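Local coordinates for NanU sialic acid binding protein (Bacteroides fragilis, PDB 4L7T) that binds sialic acid with high affinity as a SusD-family protein of the outer membrane, probably handing it on to the partner transporter NanO, at residues V216-G221 with L392-E397; N28-E33 with N107-K112; F54-E59 with Q76-L81. All blocks are in the same frame, centred on the assembly; numbering follows the deposited sequence.

Contact 1: residues V216-G221 with L392-E397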
loop_
_atom_site.group_PDB
_atom_site.type_symbol
_atom_site.label_atom_id
_atom_site.label_comp_id
_atom_site.label_asym_id
_atom_site.label_seq_id
_atom_site.Cartn_x
_atom_site.Cartn_y
_atom_site.Cartn_z
ATOM N N VAL A 216 10.420 -4.585 -7.905
ATOM C CA VAL A 216 11.568 -3.785 -8.261
ATOM C C VAL A 216 12.039 -4.207 -9.644
ATOM O O VAL A 216 12.348 -3.327 -10.506
ATOM C CB VAL A 216 12.632 -3.970 -7.166
ATOM C CG1 VAL A 216 14.016 -3.603 -7.681
ATOM C CG2 VAL A 216 12.289 -3.089 -5.951
ATOM N N TYR A 217 12.063 -5.522 -9.913
ATOM C CA TYR A 217 12.485 -5.928 -11.241
ATOM C C TYR A 217 11.427 -5.738 -12.335
ATOM O O TYR A 217 11.795 -5.491 -13.489
ATOM C CB TYR A 217 13.048 -7.371 -11.212
ATOM C CG TYR A 217 14.454 -7.373 -10.677
ATOM C CD1 TYR A 217 15.527 -7.451 -11.572
ATOM C CD2 TYR A 217 14.721 -7.340 -9.300
ATOM C CE1 TYR A 217 16.840 -7.496 -11.075
ATOM C CE2 TYR A 217 16.058 -7.353 -8.796
ATOM C CZ TYR A 217 17.094 -7.403 -9.686
ATOM O OH TYR A 217 18.404 -7.407 -9.173
ATOM N N LEU A 218 10.136 -5.774 -12.026
ATOM C CA LEU A 218 9.137 -5.264 -12.969
ATOM C C LEU A 218 9.361 -3.774 -13.290
ATOM O O LEU A 218 9.286 -3.423 -14.477
ATOM C CB LEU A 218 7.722 -5.456 -12.431
ATOM C CG LEU A 218 7.213 -6.892 -12.323
ATOM C CD1 LEU A 218 5.765 -6.974 -11.722
ATOM C CD2 LEU A 218 7.308 -7.534 -13.763
ATOM N N TRP A 219 9.614 -2.950 -12.260
ATOM C CA TRP A 219 9.862 -1.484 -12.471
ATOM C C TRP A 219 11.155 -1.309 -13.274
ATOM O O TRP A 219 11.178 -0.521 -14.256
ATOM C CB TRP A 219 9.944 -0.796 -11.109
ATOM C CG TRP A 219 10.096 0.703 -11.286
ATOM C CD1 TRP A 219 11.237 1.418 -11.579
ATOM C CD2 TRP A 219 9.023 1.639 -11.305
ATOM N NE1 TRP A 219 10.932 2.749 -11.731
ATOM C CE2 TRP A 219 9.588 2.915 -11.554
ATOM C CE3 TRP A 219 7.636 1.533 -11.070
ATOM C CZ2 TRP A 219 8.819 4.094 -11.613
ATOM C CZ3 TRP A 219 6.850 2.694 -11.125
ATOM C CH2 TRP A 219 7.471 3.984 -11.393
ATOM N N SER A 220 12.215 -2.032 -12.918
ATOM C CA SER A 220 13.492 -1.955 -13.665
ATOM C C SER A 220 13.202 -2.306 -15.131
ATOM O O SER A 220 13.699 -1.638 -16.087
ATOM C CB SER A 220 14.516 -3.035 -13.143
ATOM O OG SER A 220 15.689 -2.857 -13.953
ATOM N N GLY A 221 12.433 -3.383 -15.346
ATOM C CA GLY A 221 12.281 -3.957 -16.662
ATOM C C GLY A 221 11.431 -3.069 -17.574
ATOM O O GLY A 221 11.764 -2.888 -18.764
ATOM N N LEU A 392 0.232 -13.239 -6.443
ATOM C CA LEU A 392 -0.381 -13.892 -7.584
ATOM C C LEU A 392 -0.559 -12.898 -8.758
ATOM O O LEU A 392 -0.305 -13.313 -9.931
ATOM C CB LEU A 392 -1.722 -14.528 -7.241
ATOM C CG LEU A 392 -1.614 -15.722 -6.236
ATOM C CD1 LEU A 392 -3.032 -16.162 -5.820
ATOM C CD2 LEU A 392 -0.733 -16.894 -6.818
ATOM N N LEU A 393 -0.999 -11.670 -8.492
ATOM C CA LEU A 393 -1.273 -10.714 -9.551
ATOM C C LEU A 393 0.019 -10.112 -10.102
ATOM O O LEU A 393 0.073 -9.824 -11.340
ATOM C CB LEU A 393 -2.310 -9.644 -9.111
ATOM C CG LEU A 393 -3.662 -10.265 -8.875
ATOM C CD1 LEU A 393 -4.616 -9.203 -8.391
ATOM C CD2 LEU A 393 -4.266 -10.974 -10.136
ATOM N N LEU A 394 1.052 -9.923 -9.258
ATOM C CA LEU A 394 2.335 -9.587 -9.822
ATOM C C LEU A 394 2.866 -10.670 -10.721
ATOM O O LEU A 394 3.534 -10.341 -11.691
ATOM C CB LEU A 394 3.370 -9.264 -8.706
ATOM C CG LEU A 394 3.126 -7.969 -7.886
ATOM C CD1 LEU A 394 4.054 -7.917 -6.656
ATOM C CD2 LEU A 394 3.203 -6.638 -8.697
ATOM N N LEU A 395 2.732 -11.936 -10.321
ATOM C CA LEU A 395 3.215 -13.040 -11.143
ATOM C C LEU A 395 2.482 -13.088 -12.499
ATOM O O LEU A 395 3.173 -13.208 -13.538
ATOM C CB LEU A 395 3.122 -14.329 -10.361
ATOM C CG LEU A 395 3.549 -15.585 -11.122
ATOM C CD1 LEU A 395 5.029 -15.453 -11.581
ATOM C CD2 LEU A 395 3.395 -16.728 -10.117
ATOM N N ALA A 396 1.151 -12.852 -12.477
ATOM C CA ALA A 396 0.332 -12.686 -13.697
ATOM C C ALA A 396 0.940 -11.568 -14.552
ATOM O O ALA A 396 1.064 -11.712 -15.773
ATOM C CB ALA A 396 -1.125 -12.340 -13.316
ATOM N N GLU A 397 1.292 -10.435 -13.927
ATOM C CA GLU A 397 1.806 -9.308 -14.691
ATOM C C GLU A 397 3.155 -9.632 -15.278
ATOM O O GLU A 397 3.432 -9.302 -16.455
ATOM C CB GLU A 397 1.926 -8.128 -13.755
ATOM C CG GLU A 397 2.219 -6.799 -14.512
ATOM C CD GLU A 397 1.754 -5.557 -13.723
ATOM O OE1 GLU A 397 1.600 -5.603 -12.462
ATOM O OE2 GLU A 397 1.487 -4.517 -14.355
#

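Contact 2: residues N28-E33 with N107-K112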
loop_
_atom_site.group_PDB
_atom_site.type_symbol
_atom_site.label_atom_id
_atom_site.label_comp_id
_atom_site.label_asym_id
_atom_site.label_seq_id
_atom_site.Cartn_x
_atom_site.Cartn_y
_atom_site.Cartn_z
ATOM N N ASN A 28 26.749 0.013 25.487
ATOM C CA ASN A 28 25.970 -0.688 26.517
ATOM C C ASN A 28 24.592 -1.061 26.049
ATOM O O ASN A 28 23.886 -1.828 26.715
ATOM C CB ASN A 28 25.943 0.116 27.847
ATOM C CG ASN A 28 25.510 1.599 27.653
ATOM O OD1 ASN A 28 26.176 2.405 26.970
ATOM N ND2 ASN A 28 24.393 1.934 28.233
ATOM N N TYR A 29 24.167 -0.473 24.909
ATOM C CA TYR A 29 22.831 -0.802 24.373
ATOM C C TYR A 29 22.936 -1.867 23.321
ATOM O O TYR A 29 21.919 -2.220 22.734
ATOM C CB TYR A 29 22.044 0.441 23.805
ATOM C CG TYR A 29 21.923 1.539 24.832
ATOM C CD1 TYR A 29 21.196 1.323 26.001
ATOM C CD2 TYR A 29 22.602 2.766 24.663
ATOM C CE1 TYR A 29 21.133 2.302 27.007
ATOM C CE2 TYR A 29 22.534 3.775 25.657
ATOM C CZ TYR A 29 21.777 3.533 26.810
ATOM O OH TYR A 29 21.683 4.482 27.820
ATOM N N TRP A 30 24.145 -2.358 23.074
ATOM C CA TRP A 30 24.317 -3.479 22.117
ATOM C C TRP A 30 25.076 -4.683 22.716
ATOM O O TRP A 30 25.912 -5.261 22.026
ATOM C CB TRP A 30 25.081 -2.950 20.917
ATOM C CG TRP A 30 24.383 -1.699 20.369
ATOM C CD1 TRP A 30 24.528 -0.379 20.795
ATOM C CD2 TRP A 30 23.378 -1.671 19.326
ATOM N NE1 TRP A 30 23.699 0.450 20.057
ATOM C CE2 TRP A 30 23.007 -0.305 19.134
ATOM C CE3 TRP A 30 22.788 -2.659 18.524
ATOM C CZ2 TRP A 30 22.020 0.092 18.184
ATOM C CZ3 TRP A 30 21.845 -2.268 17.546
ATOM C CH2 TRP A 30 21.457 -0.900 17.403
ATOM N N LYS A 31 24.792 -5.015 23.958
ATOM C CA LYS A 31 25.591 -6.079 24.650
ATOM C C LYS A 31 24.951 -7.441 24.605
ATOM O O LYS A 31 25.641 -8.430 24.893
ATOM C CB LYS A 31 25.746 -5.736 26.153
ATOM C CG LYS A 31 26.591 -4.550 26.454
ATOM C CD LYS A 31 27.957 -4.672 25.894
ATOM C CE LYS A 31 28.850 -3.511 26.329
ATOM N NZ LYS A 31 30.281 -3.894 26.225
ATOM N N THR A 32 23.669 -7.536 24.259
ATOM C CA THR A 32 22.938 -8.808 24.349
ATOM C C THR A 32 22.122 -8.976 23.097
ATOM O O THR A 32 21.752 -7.983 22.457
ATOM C CB THR A 32 21.998 -8.945 25.571
ATOM O OG1 THR A 32 20.870 -8.035 25.466
ATOM C CG2 THR A 32 22.747 -8.606 26.876
ATOM N N GLU A 33 21.863 -10.227 22.727
ATOM C CA GLU A 33 20.841 -10.486 21.708
ATOM C C GLU A 33 19.483 -9.777 22.000
ATOM O O GLU A 33 18.815 -9.255 21.046
ATOM C CB GLU A 33 20.598 -11.989 21.621
ATOM C CG GLU A 33 19.898 -12.350 20.300
ATOM C CD GLU A 33 18.399 -12.271 20.324
ATOM O OE1 GLU A 33 17.727 -12.354 21.415
ATOM O OE2 GLU A 33 17.840 -12.126 19.170
ATOM N N ASN A 107 20.394 2.081 9.203
ATOM C CA ASN A 107 21.790 2.078 8.874
ATOM C C ASN A 107 22.641 1.736 10.151
ATOM O O ASN A 107 23.671 1.152 10.007
ATOM C CB ASN A 107 22.192 3.447 8.295
ATOM C CG ASN A 107 21.662 3.639 6.892
ATOM O OD1 ASN A 107 21.291 2.656 6.234
ATOM N ND2 ASN A 107 21.593 4.894 6.425
ATOM N N LEU A 108 22.172 2.200 11.290
ATOM C CA LEU A 108 22.742 1.954 12.670
ATOM C C LEU A 108 22.627 0.447 12.960
ATOM O O LEU A 108 23.643 -0.206 13.288
ATOM C CB LEU A 108 22.012 2.719 13.780
ATOM C CG LEU A 108 22.659 2.466 15.185
ATOM C CD1 LEU A 108 24.139 2.848 15.229
ATOM C CD2 LEU A 108 21.893 3.142 16.326
ATOM N N MET A 109 21.414 -0.091 12.761
ATOM C CA MET A 109 21.214 -1.589 12.960
ATOM C C MET A 109 22.176 -2.372 12.123
ATOM O O MET A 109 22.803 -3.339 12.619
ATOM C CB MET A 109 19.748 -1.983 12.729
ATOM C CG MET A 109 19.488 -3.532 12.897
ATOM S SD MET A 109 19.621 -3.885 14.624
ATOM C CE MET A 109 19.015 -5.636 14.627
ATOM N N ILE A 110 22.297 -2.020 10.854
ATOM C CA ILE A 110 23.183 -2.701 9.973
ATOM C C ILE A 110 24.640 -2.690 10.443
ATOM O O ILE A 110 25.294 -3.747 10.408
ATOM C CB ILE A 110 23.052 -2.190 8.510
ATOM C CG1 ILE A 110 21.660 -2.598 8.023
ATOM C CG2 ILE A 110 24.170 -2.717 7.663
ATOM C CD1 ILE A 110 21.282 -1.941 6.633
ATOM N N ALA A 111 25.165 -1.498 10.835
ATOM C CA ALA A 111 26.570 -1.432 11.265
ATOM C C ALA A 111 26.705 -2.220 12.581
ATOM O O ALA A 111 27.661 -2.969 12.733
ATOM C CB ALA A 111 26.992 0.034 11.512
ATOM N N LYS A 112 25.751 -2.105 13.477
ATOM C CA LYS A 112 25.923 -2.775 14.812
ATOM C C LYS A 112 25.900 -4.292 14.623
ATOM O O LYS A 112 26.714 -5.046 15.252
ATOM C CB LYS A 112 24.866 -2.392 15.845
ATOM C CG LYS A 112 25.020 -0.920 16.394
ATOM C CD LYS A 112 26.392 -0.660 17.064
ATOM C CE LYS A 112 26.360 0.706 17.755
ATOM N NZ LYS A 112 27.685 0.984 18.497
#

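Contact 3: residues F54-E59 with Q76-L81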
loop_
_atom_site.group_PDB
_atom_site.type_symbol
_atom_site.label_atom_id
_atom_site.label_comp_id
_atom_site.label_asym_id
_atom_site.label_seq_id
_atom_site.Cartn_x
_atom_site.Cartn_y
_atom_site.Cartn_z
ATOM N N PHE A 54 2.841 5.805 2.963
ATOM C CA PHE A 54 2.792 4.683 1.982
ATOM C C PHE A 54 1.448 4.696 1.239
ATOM O O PHE A 54 1.445 4.535 0.044
ATOM C CB PHE A 54 3.008 3.302 2.659
ATOM C CG PHE A 54 4.390 3.152 3.372
ATOM C CD1 PHE A 54 5.501 3.850 2.950
ATOM C CD2 PHE A 54 4.517 2.278 4.423
ATOM C CE1 PHE A 54 6.758 3.682 3.594
ATOM C CE2 PHE A 54 5.789 2.157 5.082
ATOM C CZ PHE A 54 6.859 2.816 4.646
ATOM N N PHE A 55 0.297 4.856 1.906
ATOM C CA PHE A 55 -0.961 4.900 1.243
ATOM C C PHE A 55 -1.049 6.118 0.324
ATOM O O PHE A 55 -1.484 6.008 -0.846
ATOM C CB PHE A 55 -2.059 5.024 2.308
ATOM C CG PHE A 55 -3.411 5.314 1.772
ATOM C CD1 PHE A 55 -4.111 4.381 0.984
ATOM C CD2 PHE A 55 -3.923 6.606 1.917
ATOM C CE1 PHE A 55 -5.299 4.752 0.442
ATOM C CE2 PHE A 55 -5.161 6.955 1.417
ATOM C CZ PHE A 55 -5.853 6.067 0.681
ATOM N N LEU A 56 -0.638 7.286 0.859
ATOM C CA LEU A 56 -0.774 8.528 0.028
ATOM C C LEU A 56 0.108 8.450 -1.211
ATOM O O LEU A 56 -0.296 8.942 -2.274
ATOM C CB LEU A 56 -0.343 9.789 0.854
ATOM C CG LEU A 56 -1.254 10.198 1.999
ATOM C CD1 LEU A 56 -0.723 11.509 2.614
ATOM C CD2 LEU A 56 -2.755 10.358 1.587
ATOM N N LEU A 57 1.306 7.880 -1.084
ATOM C CA LEU A 57 2.167 7.749 -2.254
ATOM C C LEU A 57 1.570 6.759 -3.295
ATOM O O LEU A 57 1.805 6.900 -4.474
ATOM C CB LEU A 57 3.571 7.295 -1.835
ATOM C CG LEU A 57 4.343 8.382 -1.005
ATOM C CD1 LEU A 57 5.606 7.695 -0.517
ATOM C CD2 LEU A 57 4.678 9.595 -1.917
ATOM N N GLY A 58 0.857 5.731 -2.826
ATOM C CA GLY A 58 0.529 4.645 -3.736
ATOM C C GLY A 58 -0.852 4.731 -4.315
ATOM O O GLY A 58 -1.135 3.966 -5.250
ATOM N N GLU A 59 -1.746 5.564 -3.758
ATOM C CA GLU A 59 -3.131 5.523 -4.241
ATOM C C GLU A 59 -3.849 6.825 -4.651
ATOM O O GLU A 59 -4.371 6.867 -5.753
ATOM C CB GLU A 59 -3.976 4.710 -3.233
ATOM C CG GLU A 59 -5.457 4.573 -3.561
ATOM C CD GLU A 59 -6.171 3.593 -2.685
ATOM O OE1 GLU A 59 -5.582 2.507 -2.363
ATOM O OE2 GLU A 59 -7.359 3.842 -2.365
ATOM N N GLN A 76 -9.941 20.779 2.369
ATOM C CA GLN A 76 -8.794 21.408 3.089
ATOM C C GLN A 76 -7.440 21.067 2.518
ATOM O O GLN A 76 -6.451 21.008 3.239
ATOM C CB GLN A 76 -8.866 21.137 4.588
ATOM C CG GLN A 76 -10.118 21.741 5.197
ATOM C CD GLN A 76 -10.298 21.377 6.661
ATOM O OE1 GLN A 76 -9.584 20.547 7.212
ATOM N NE2 GLN A 76 -11.231 22.054 7.307
ATOM N N GLY A 77 -7.378 20.876 1.185
ATOM C CA GLY A 77 -6.063 20.613 0.511
ATOM C C GLY A 77 -5.898 19.166 0.068
ATOM O O GLY A 77 -5.091 18.901 -0.832
ATOM N N MET A 78 -6.667 18.261 0.646
ATOM C CA MET A 78 -6.527 16.855 0.242
ATOM C C MET A 78 -6.935 16.642 -1.238
ATOM O O MET A 78 -6.409 15.748 -1.906
ATOM C CB MET A 78 -7.304 15.927 1.175
ATOM C CG MET A 78 -7.183 14.482 0.807
ATOM S SD MET A 78 -5.468 13.924 1.283
ATOM C CE MET A 78 -5.059 15.160 2.676
ATOM N N GLU A 79 -7.868 17.459 -1.746
ATOM C CA GLU A 79 -8.211 17.400 -3.174
ATOM C C GLU A 79 -7.054 17.575 -4.113
ATOM O O GLU A 79 -7.146 17.134 -5.280
ATOM C CB GLU A 79 -9.342 18.407 -3.488
ATOM C CG GLU A 79 -8.935 19.902 -3.624
ATOM C CD GLU A 79 -8.420 20.552 -2.343
ATOM O OE1 GLU A 79 -8.794 20.085 -1.236
ATOM O OE2 GLU A 79 -7.650 21.554 -2.451
ATOM N N ARG A 80 -5.966 18.161 -3.619
ATOM C CA ARG A 80 -4.783 18.317 -4.494
ATOM C C ARG A 80 -4.214 16.990 -4.997
ATOM O O ARG A 80 -3.579 16.932 -6.080
ATOM C CB ARG A 80 -3.687 19.207 -3.870
ATOM C CG ARG A 80 -4.139 20.643 -3.588
ATOM C CD ARG A 80 -2.920 21.548 -3.320
ATOM N NE ARG A 80 -3.431 22.895 -3.032
ATOM C CZ ARG A 80 -3.702 23.364 -1.799
ATOM N NH1 ARG A 80 -3.363 22.720 -0.679
ATOM N NH2 ARG A 80 -4.260 24.566 -1.687
ATOM N N LEU A 81 -4.466 15.920 -4.242
ATOM C CA LEU A 81 -3.998 14.594 -4.695
ATOM C C LEU A 81 -4.821 14.093 -5.909
ATOM O O LEU A 81 -4.206 13.926 -6.994
ATOM C CB LEU A 81 -3.875 13.580 -3.522
ATOM C CG LEU A 81 -2.646 13.878 -2.605
ATOM C CD1 LEU A 81 -2.321 15.283 -2.023
ATOM C CD2 LEU A 81 -2.691 12.801 -1.481
#

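Contact 1: residues V216-G221 with L392-E397
Leu218 and Leu394 meet through one methyl each, CD1 of Leu218 lying 4.0 Å from CD2 of Leu394, and this van der Waals touch is the tight spot of the contact. The two side chains cross at a slant. Both turn CG away from the carbonyl carbon (chi1 -68° in each) and extend beyond it, which carries their methyls toward each other between the helices. The same Leu218 CD1 also lies 4.0 Å from Leu394 O, a main-chain carbonyl of the facing helix. Beyond this methyl the packing is looser: Glu397 comes no nearer than its OE1, 4.4 Å from Leu218 CD1, and the closest CA atoms, those of Leu218 and Glu397, are 8.5 Å apart. Little surface is buried, 116 Å² over both sides, yet all three touching residues are buried in the fold. The side nearer solvent is that of Tyr217, which is partly exposed and lies on Lys181 and Asp230, away from 392-397. Across these segments, helices 206-223 and 388-401 thus meet mainly through Leu218, with helix 173-191 packed on Val216 and Trp219, helix 227-244 on Tyr217 and Leu394, and helix 470-477 on Trp219 and Glu397.

Contact 2: residues N28-E33 with N107-K112
Lys112 lays its aliphatic chain across one face of the Trp30 indole, the two side chains crossing at about a right angle. Its CB starts over the rim of the six-membered ring, 3.4 Å from Trp30 CE3. The next carbon, CG, sits almost exactly above the middle of that ring, 3.3 Å from the centroid and only 6° off the normal, a close CH-pi contact. A turn about the CB-CG bond (chi2 -59°) runs the rest of the chain along the indole instead of off its face: CD passes over the ring fusion, 3.9 Å from Trp30 CD2, and CE reaches the pyrrole side, 3.5 Å from Trp30 NE1. NZ ends over the five-membered ring, 4.5 Å from its centroid and 26° off the normal, in a cation-pi contact. The ammonium is not left to the ring alone, since it also hydrogen-bonds Ala25 O, while Trp30 NE1 is bound to Ile24 O; these two carbonyls satisfy both polar ends and help hold the two side chains in place. The benzo end of the indole is hemmed in by apolar groups. Met109 SD lies at the ring edge, 4.0 Å from Trp30 CZ3, as a Met-aromatic contact, and Leu108 brings CD2 to 3.6 Å from Trp30 CZ2 at an oblique approach. Phe39 of helix 33-48 adds a second ring against the tryptophan. Two residues further along, Thr32 N-caps helix 33-48 with its side chain. A tryptophan from the loop ahead of that helix is therefore clasped against helix 99-115 by CH-pi and cation-pi contacts of a lysine, closing the N-terminal segment onto the helical bundle of a SusD-family fold.

Contact 3: residues F54-E59 with Q76-L81
Leu56 and Leu81 stand at about a right angle to each other and touch through one branch apiece, CD2 of Leu56 being 3.9 Å from CD2 of Leu81. The CB of Leu56 does not aim directly at the partner segment; with CG set opposite the carbonyl carbon (chi1 -69°), the branched end swings across and supplies the methyl. Leu81, by contrast, points at helix 51-58 from the start. Met78 lies beside this pair and approaches more loosely, its SD 4.5 Å from the same Leu56 CD2, so one methyl faces both a leucine and a thioether. The contact is apolar throughout and small, 96 Å² over both sides. Gly77 to Arg80 form a type I beta turn, with Arg80 N bonded to Gly77 O at 3.0 Å, and Leu81 N bonds in the same manner to Met78 O, consistent with Met78 and Leu81 both reaching Leu56. The turn is tied at its start by Glu79, whose OE1 accepts Gly77 N through its syn lone pair at 2.9 Å, a bent bond (134°), and also binds Thr75 OG1. Around the helix, Phe55 stacks on Trp281, and just beyond its end Glu59 is bound to Tyr65, Phe466 and Gly468. The arrangement is that of a type I turn leading into the short helix 80-83, with Met78 and Leu81 packing on Leu56 of helix 51-58.

Overall arrangement
The centres of contacts 1 and 3 lie about 15 and 13 Å from the centre of the chain, that of contact 2 about 30 Å, beside the start of the modelled chain. None shares an element with another: contact 1 joins two long helices distant in sequence, contact 3 a helix to a turn shortly after it, and contact 2 a loop to helix 99-115. All three are buried, but chemistry follows place. The inner two rest mainly on leucine methyls, with a carboxylate at the margin of contact 1 and a thioether at that of contact 3; peripheral contact 2, with its partly exposed lysine, adds an aromatic ring and a charge to its apolar groups.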